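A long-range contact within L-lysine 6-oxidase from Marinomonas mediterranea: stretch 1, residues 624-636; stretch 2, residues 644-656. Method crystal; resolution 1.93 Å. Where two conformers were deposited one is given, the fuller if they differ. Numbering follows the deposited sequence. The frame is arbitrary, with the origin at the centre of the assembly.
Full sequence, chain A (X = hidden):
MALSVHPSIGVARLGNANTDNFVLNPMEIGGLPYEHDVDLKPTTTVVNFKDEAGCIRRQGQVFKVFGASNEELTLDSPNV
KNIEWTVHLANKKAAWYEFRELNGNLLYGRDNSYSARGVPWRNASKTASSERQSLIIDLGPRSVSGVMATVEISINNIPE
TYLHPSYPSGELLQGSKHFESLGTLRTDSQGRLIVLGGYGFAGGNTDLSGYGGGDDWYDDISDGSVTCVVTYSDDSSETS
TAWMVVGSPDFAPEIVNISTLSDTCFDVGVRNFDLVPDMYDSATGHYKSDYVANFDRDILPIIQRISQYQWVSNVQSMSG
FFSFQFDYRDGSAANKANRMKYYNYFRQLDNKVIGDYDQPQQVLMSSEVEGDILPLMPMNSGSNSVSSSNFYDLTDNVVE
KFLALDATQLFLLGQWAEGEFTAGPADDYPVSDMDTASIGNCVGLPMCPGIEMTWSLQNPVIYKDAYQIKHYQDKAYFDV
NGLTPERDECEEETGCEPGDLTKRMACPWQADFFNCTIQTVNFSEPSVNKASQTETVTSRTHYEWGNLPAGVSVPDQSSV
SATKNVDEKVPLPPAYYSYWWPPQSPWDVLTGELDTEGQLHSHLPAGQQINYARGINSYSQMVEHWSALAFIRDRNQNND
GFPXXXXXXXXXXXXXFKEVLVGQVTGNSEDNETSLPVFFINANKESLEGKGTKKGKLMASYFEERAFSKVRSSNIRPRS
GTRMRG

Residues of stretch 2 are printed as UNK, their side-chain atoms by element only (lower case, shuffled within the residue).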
# COMPACT_ATOMS: atom_id res chain seq x y z
N GLU A 624 -8.60 15.15 -2.21
CA GLU A 624 -7.88 16.34 -1.67
C GLU A 624 -8.03 17.57 -2.59
O GLU A 624 -8.22 18.70 -2.10
CB GLU A 624 -6.41 16.02 -1.52
CG GLU A 624 -5.70 17.19 -0.84
CD GLU A 624 -4.29 16.90 -0.37
OE1 GLU A 624 -3.72 15.83 -0.67
OE2 GLU A 624 -3.73 17.77 0.29
N HIS A 625 -8.02 17.35 -3.90
CA HIS A 625 -7.86 18.46 -4.85
C HIS A 625 -8.97 18.77 -5.88
O HIS A 625 -8.74 19.50 -6.80
CB HIS A 625 -6.60 18.26 -5.54
CG HIS A 625 -5.43 18.33 -4.64
ND1 HIS A 625 -5.09 19.48 -3.97
CD2 HIS A 625 -4.49 17.41 -4.31
CE1 HIS A 625 -3.98 19.29 -3.27
NE2 HIS A 625 -3.59 18.04 -3.46
N TRP A 626 -10.16 18.24 -5.63
CA TRP A 626 -11.39 18.49 -6.43
C TRP A 626 -11.53 19.99 -6.76
O TRP A 626 -11.94 20.37 -7.86
CB TRP A 626 -12.61 17.89 -5.74
CG TRP A 626 -12.78 18.37 -4.34
CD1 TRP A 626 -12.12 17.89 -3.25
CD2 TRP A 626 -13.55 19.49 -3.89
NE1 TRP A 626 -12.46 18.63 -2.13
CE2 TRP A 626 -13.35 19.60 -2.49
CE3 TRP A 626 -14.40 20.42 -4.52
CZ2 TRP A 626 -13.94 20.61 -1.72
CZ3 TRP A 626 -15.03 21.37 -3.75
CH2 TRP A 626 -14.76 21.50 -2.35
N SER A 627 -11.25 20.85 -5.78
CA SER A 627 -11.52 22.24 -5.92
C SER A 627 -10.60 22.94 -6.84
O SER A 627 -10.83 24.13 -7.15
CB SER A 627 -11.60 22.98 -4.57
OG SER A 627 -10.35 23.06 -3.94
N ALA A 628 -9.56 22.25 -7.31
CA ALA A 628 -8.62 22.84 -8.22
C ALA A 628 -9.14 22.84 -9.66
O ALA A 628 -8.60 23.55 -10.52
CB ALA A 628 -7.31 22.09 -8.19
N LEU A 629 -10.18 22.06 -9.92
CA LEU A 629 -10.65 21.85 -11.32
C LEU A 629 -11.38 23.03 -11.87
O LEU A 629 -11.84 23.92 -11.15
CB LEU A 629 -11.51 20.60 -11.46
CG LEU A 629 -10.73 19.33 -11.08
CD1 LEU A 629 -11.60 18.12 -10.78
CD2 LEU A 629 -9.74 18.94 -12.16
N ALA A 630 -11.44 23.08 -13.20
CA ALA A 630 -12.00 24.20 -13.90
C ALA A 630 -13.52 24.19 -13.88
O ALA A 630 -14.17 23.13 -13.77
CB ALA A 630 -11.57 24.14 -15.35
N PHE A 631 -14.08 25.36 -14.11
CA PHE A 631 -15.48 25.49 -14.46
C PHE A 631 -15.55 25.72 -15.94
O PHE A 631 -14.91 26.67 -16.49
CB PHE A 631 -16.10 26.68 -13.75
CG PHE A 631 -16.38 26.41 -12.31
CD1 PHE A 631 -15.34 26.40 -11.38
CD2 PHE A 631 -17.64 25.99 -11.90
CE1 PHE A 631 -15.58 26.05 -10.05
CE2 PHE A 631 -17.90 25.66 -10.56
CZ PHE A 631 -16.85 25.71 -9.64
N ILE A 632 -16.33 24.90 -16.59
CA ILE A 632 -16.53 24.99 -18.06
C ILE A 632 -17.66 25.98 -18.29
O ILE A 632 -18.76 25.79 -17.82
CB ILE A 632 -16.87 23.62 -18.69
CG1 ILE A 632 -15.93 22.55 -18.18
CG2 ILE A 632 -16.88 23.70 -20.20
CD1 ILE A 632 -14.43 22.83 -18.35
N ARG A 633 -17.36 27.05 -19.04
CA ARG A 633 -18.31 28.10 -19.23
C ARG A 633 -18.23 28.81 -20.58
O ARG A 633 -17.18 28.77 -21.26
CB ARG A 633 -18.16 29.04 -18.07
CG ARG A 633 -17.81 30.45 -18.33
CD ARG A 633 -17.71 31.24 -17.04
NE ARG A 633 -18.80 32.11 -16.87
CZ ARG A 633 -18.92 32.94 -15.84
NH1 ARG A 633 -18.01 32.95 -14.86
NH2 ARG A 633 -19.91 33.77 -15.77
N ASP A 634 -19.37 29.37 -20.99
CA ASP A 634 -19.50 29.98 -22.26
C ASP A 634 -18.82 31.37 -22.23
O ASP A 634 -19.30 32.29 -21.55
CB ASP A 634 -20.96 30.07 -22.69
CG ASP A 634 -21.15 30.64 -24.07
OD1 ASP A 634 -20.18 30.89 -24.79
OD2 ASP A 634 -22.35 30.91 -24.41
N ARG A 635 -17.72 31.47 -22.95
CA ARG A 635 -16.94 32.70 -23.08
C ARG A 635 -17.59 33.73 -24.02
O ARG A 635 -17.16 34.90 -24.09
CB ARG A 635 -15.57 32.32 -23.62
CG ARG A 635 -14.71 31.55 -22.64
CD ARG A 635 -14.06 32.52 -21.66
NE ARG A 635 -12.79 31.98 -21.23
CZ ARG A 635 -11.60 32.52 -21.41
NH1 ARG A 635 -11.41 33.69 -21.98
NH2 ARG A 635 -10.56 31.85 -20.97
N ASN A 636 -18.65 33.29 -24.70
CA ASN A 636 -19.44 34.12 -25.61
C ASN A 636 -20.90 34.23 -25.23
O ASN A 636 -21.76 34.43 -26.10
CB ASN A 636 -19.40 33.61 -27.02
CG ASN A 636 -19.65 34.70 -28.04
OD1 ASN A 636 -19.37 35.90 -27.78
ND2 ASN A 636 -20.13 34.30 -29.24
N UNK A 644 -19.14 29.36 -26.92
CA UNK A 644 -17.76 28.96 -26.97
C UNK A 644 -17.35 28.59 -25.56
O UNK A 644 -17.05 29.48 -24.75
c UNK A 644 -16.88 30.12 -27.54
c UNK A 644 -14.48 30.80 -27.10
c UNK A 644 -13.48 28.38 -27.98
c UNK A 644 -13.09 30.54 -27.10
c UNK A 644 -15.39 29.83 -27.52
c UNK A 644 -14.89 28.63 -27.99
c UNK A 644 -12.62 29.37 -27.53
N UNK A 645 -17.41 27.28 -25.21
CA UNK A 645 -17.17 26.88 -23.85
C UNK A 645 -15.73 26.44 -23.67
O UNK A 645 -15.20 25.60 -24.44
c UNK A 645 -20.40 26.10 -24.18
c UNK A 645 -22.12 26.42 -22.53
c UNK A 645 -19.86 26.09 -21.88
c UNK A 645 -19.46 25.95 -23.19
c UNK A 645 -21.74 26.36 -23.85
c UNK A 645 -18.03 25.66 -23.50
c UNK A 645 -21.17 26.32 -21.55
N UNK A 646 -15.08 26.96 -22.68
CA UNK A 646 -13.78 26.53 -22.31
C UNK A 646 -13.67 26.39 -20.80
O UNK A 646 -14.51 26.88 -20.01
c UNK A 646 -12.76 28.05 -24.13
o UNK A 646 -12.71 28.70 -21.87
c UNK A 646 -12.64 27.55 -22.70
N UNK A 647 -12.56 25.78 -20.39
CA UNK A 647 -12.14 25.82 -18.99
C UNK A 647 -11.97 27.28 -18.58
O UNK A 647 -11.46 28.11 -19.36
c UNK A 647 -9.47 23.05 -18.39
o UNK A 647 -9.55 21.98 -17.77
c UNK A 647 -10.75 23.68 -18.81
c UNK A 647 -10.72 25.20 -18.81
o UNK A 647 -8.42 23.64 -18.66
N UNK A 648 -12.35 27.58 -17.35
CA UNK A 648 -12.04 28.85 -16.68
C UNK A 648 -11.68 28.48 -15.22
O UNK A 648 -12.22 27.48 -14.68
c UNK A 648 -13.27 29.82 -16.69
o UNK A 648 -14.39 29.24 -16.00
c UNK A 648 -13.73 30.17 -18.14
N UNK A 649 -10.85 29.31 -14.58
CA UNK A 649 -10.62 29.26 -13.15
C UNK A 649 -9.99 27.94 -12.64
O UNK A 649 -10.06 27.62 -11.44
o UNK A 649 -13.28 31.54 -10.51
c UNK A 649 -13.58 31.32 -11.72
o UNK A 649 -14.77 31.36 -12.18
c UNK A 649 -11.89 29.58 -12.38
c UNK A 649 -12.45 30.96 -12.67
N UNK A 650 -9.25 27.26 -13.51
CA UNK A 650 -8.49 26.06 -13.06
C UNK A 650 -7.34 26.55 -12.20
O UNK A 650 -6.75 27.57 -12.52
n UNK A 650 -6.96 19.39 -14.51
n UNK A 650 -7.33 21.60 -14.89
c UNK A 650 -7.63 23.83 -13.90
c UNK A 650 -6.48 20.60 -14.63
c UNK A 650 -7.00 23.02 -15.01
c UNK A 650 -7.92 25.28 -14.26
n UNK A 650 -5.17 20.77 -14.53
N UNK A 651 -6.99 25.85 -11.12
CA UNK A 651 -5.86 26.29 -10.25
C UNK A 651 -4.59 25.64 -10.81
O UNK A 651 -4.07 24.60 -10.29
o UNK A 651 -8.17 27.18 -8.92
n UNK A 651 -7.78 26.12 -7.09
c UNK A 651 -7.47 26.47 -8.29
c UNK A 651 -6.11 25.94 -8.81
N UNK A 652 -4.11 26.25 -11.87
CA UNK A 652 -3.03 25.66 -12.64
C UNK A 652 -1.77 25.52 -11.79
O UNK A 652 -0.96 24.59 -12.00
c UNK A 652 -5.25 26.03 -16.31
c UNK A 652 -4.47 27.75 -15.22
c UNK A 652 -3.77 26.65 -14.83
n UNK A 652 -5.38 27.34 -16.15
n UNK A 652 -4.30 25.58 -15.52
c UNK A 652 -2.67 26.51 -13.85
N UNK A 653 -1.64 26.41 -10.81
CA UNK A 653 -0.43 26.42 -9.98
C UNK A 653 -0.24 25.19 -9.11
O UNK A 653 0.88 24.88 -8.71
c UNK A 653 -0.36 27.71 -9.15
o UNK A 653 1.14 31.02 -10.01
o UNK A 653 0.18 30.39 -8.16
c UNK A 653 0.47 30.18 -9.37
c UNK A 653 -0.03 28.88 -10.09
N UNK A 654 -1.33 24.48 -8.84
CA UNK A 654 -1.27 23.21 -8.15
C UNK A 654 -0.48 22.13 -8.85
O UNK A 654 0.10 21.23 -8.22
c UNK A 654 -4.17 20.89 -7.11
c UNK A 654 -2.69 22.71 -7.88
c UNK A 654 -2.74 21.36 -7.16
c UNK A 654 -2.19 21.48 -5.75
N UNK A 655 -0.49 22.15 -10.17
CA UNK A 655 -0.06 21.01 -10.94
C UNK A 655 1.37 21.23 -11.39
O UNK A 655 1.77 22.34 -11.68
c UNK A 655 -1.00 20.82 -12.14
c UNK A 655 -3.35 21.53 -11.75
c UNK A 655 -2.40 20.54 -11.77
c UNK A 655 -2.77 19.26 -11.44
c UNK A 655 -5.01 19.97 -11.05
c UNK A 655 -4.63 21.28 -11.32
c UNK A 655 -4.06 18.97 -11.08
N UNK A 656 2.15 20.18 -11.41
CA UNK A 656 3.39 20.16 -12.11
C UNK A 656 3.19 19.57 -13.46
O UNK A 656 2.13 18.97 -13.76
o UNK A 656 6.29 19.38 -10.19
o UNK A 656 4.70 20.97 -9.72
c UNK A 656 5.19 19.95 -10.36
c UNK A 656 4.37 19.26 -11.37
O HOH W 1 -10.09 21.28 -15.19
O HOH W 2 -15.50 31.49 -14.70

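Position 644 carries seven carbons, one and then a six-membered ring, with no oxygen on the ring: Phe644. Its backbone does the polar work, N donating to Asp634 OD1 (2.8 Å) and O accepting from Arg635 N (2.8 Å), while the ring lies beside the CB of Arg635.

Position 645 repeats that inventory, so it is Phe645. Its ring turns to the face holding Ile632 and Asp634, and Asp634 CB sits over it, 3.9 Å from the centroid, a CH-pi contact.

Position 646 has one carbon bearing an oxygen and a carbon, a beta-branched hydroxyl: Thr646. Its backbone pairs with Arg633 in both directions, Arg633 N to Thr646 O at 3.0 Å and Thr646 N to Arg633 O at 3.1 Å; Arg635 NE adds a weak bond to Thr646 OG1 (3.3 Å).

Position 647 shows three carbons, the third carrying two oxygens, hence Glu647. Its CG packs on Ala630 CB at 3.6 Å and on Ile632 CD1 at 3.8 Å, so the aliphatic stem serves as an apolar surface.

Position 648 again has one carbon with an oxygen and a carbon: Thr648. Phe631 O receives two bonds from it, from Thr648 N (2.8 Å) and Thr648 OG1 (2.7 Å), and Phe631 N returns one to Thr648 O (2.9 Å).

Position 649 has three carbons ending in two oxygens, Glu649. With phi positive, it follows the end of the strand. Water 2 joins its OE2 to Arg633 NH1 and Thr648 OG1.

Position 650 runs three carbons, a nitrogen, then a carbon with two nitrogens: Arg650. Water 1 accepts from its NE and from Ala630 N and donates to Glu647 OE2.

Position 651 has two carbons, the second with one oxygen and one nitrogen. That pattern is Asn651, whose backbone N binds Ala628 O at 2.9 Å.

Position 652, a carbon and a five-membered ring with two nitrogens, is His652; position 653, three carbons and two oxygens, is Glu653. Neither touches stretch 1.

Position 654 has four carbons forked at the second, Leu654, and its CD2 meets Ala628 CB at 3.5 Å and His625 ND1 at 3.6 Å.

Position 655, one carbon and a six-carbon ring, is Phe655, with CE2 4.2 Å from Ala628 CB. Position 656, two carbons with two oxygens, is Asp656, out of reach.

The rule is an antiparallel ladder, Phe631 to Asp634 against Thr648 to Phe645, with hydrogen-bonded and non-hydrogen-bonded pairs alternating. Beyond it, Asn651 anchors the backbone and Leu654 packs on small Ala628, while waters link polar groups across the contact.

Stretch 2, residues 644-656: FFTETERNHELFD
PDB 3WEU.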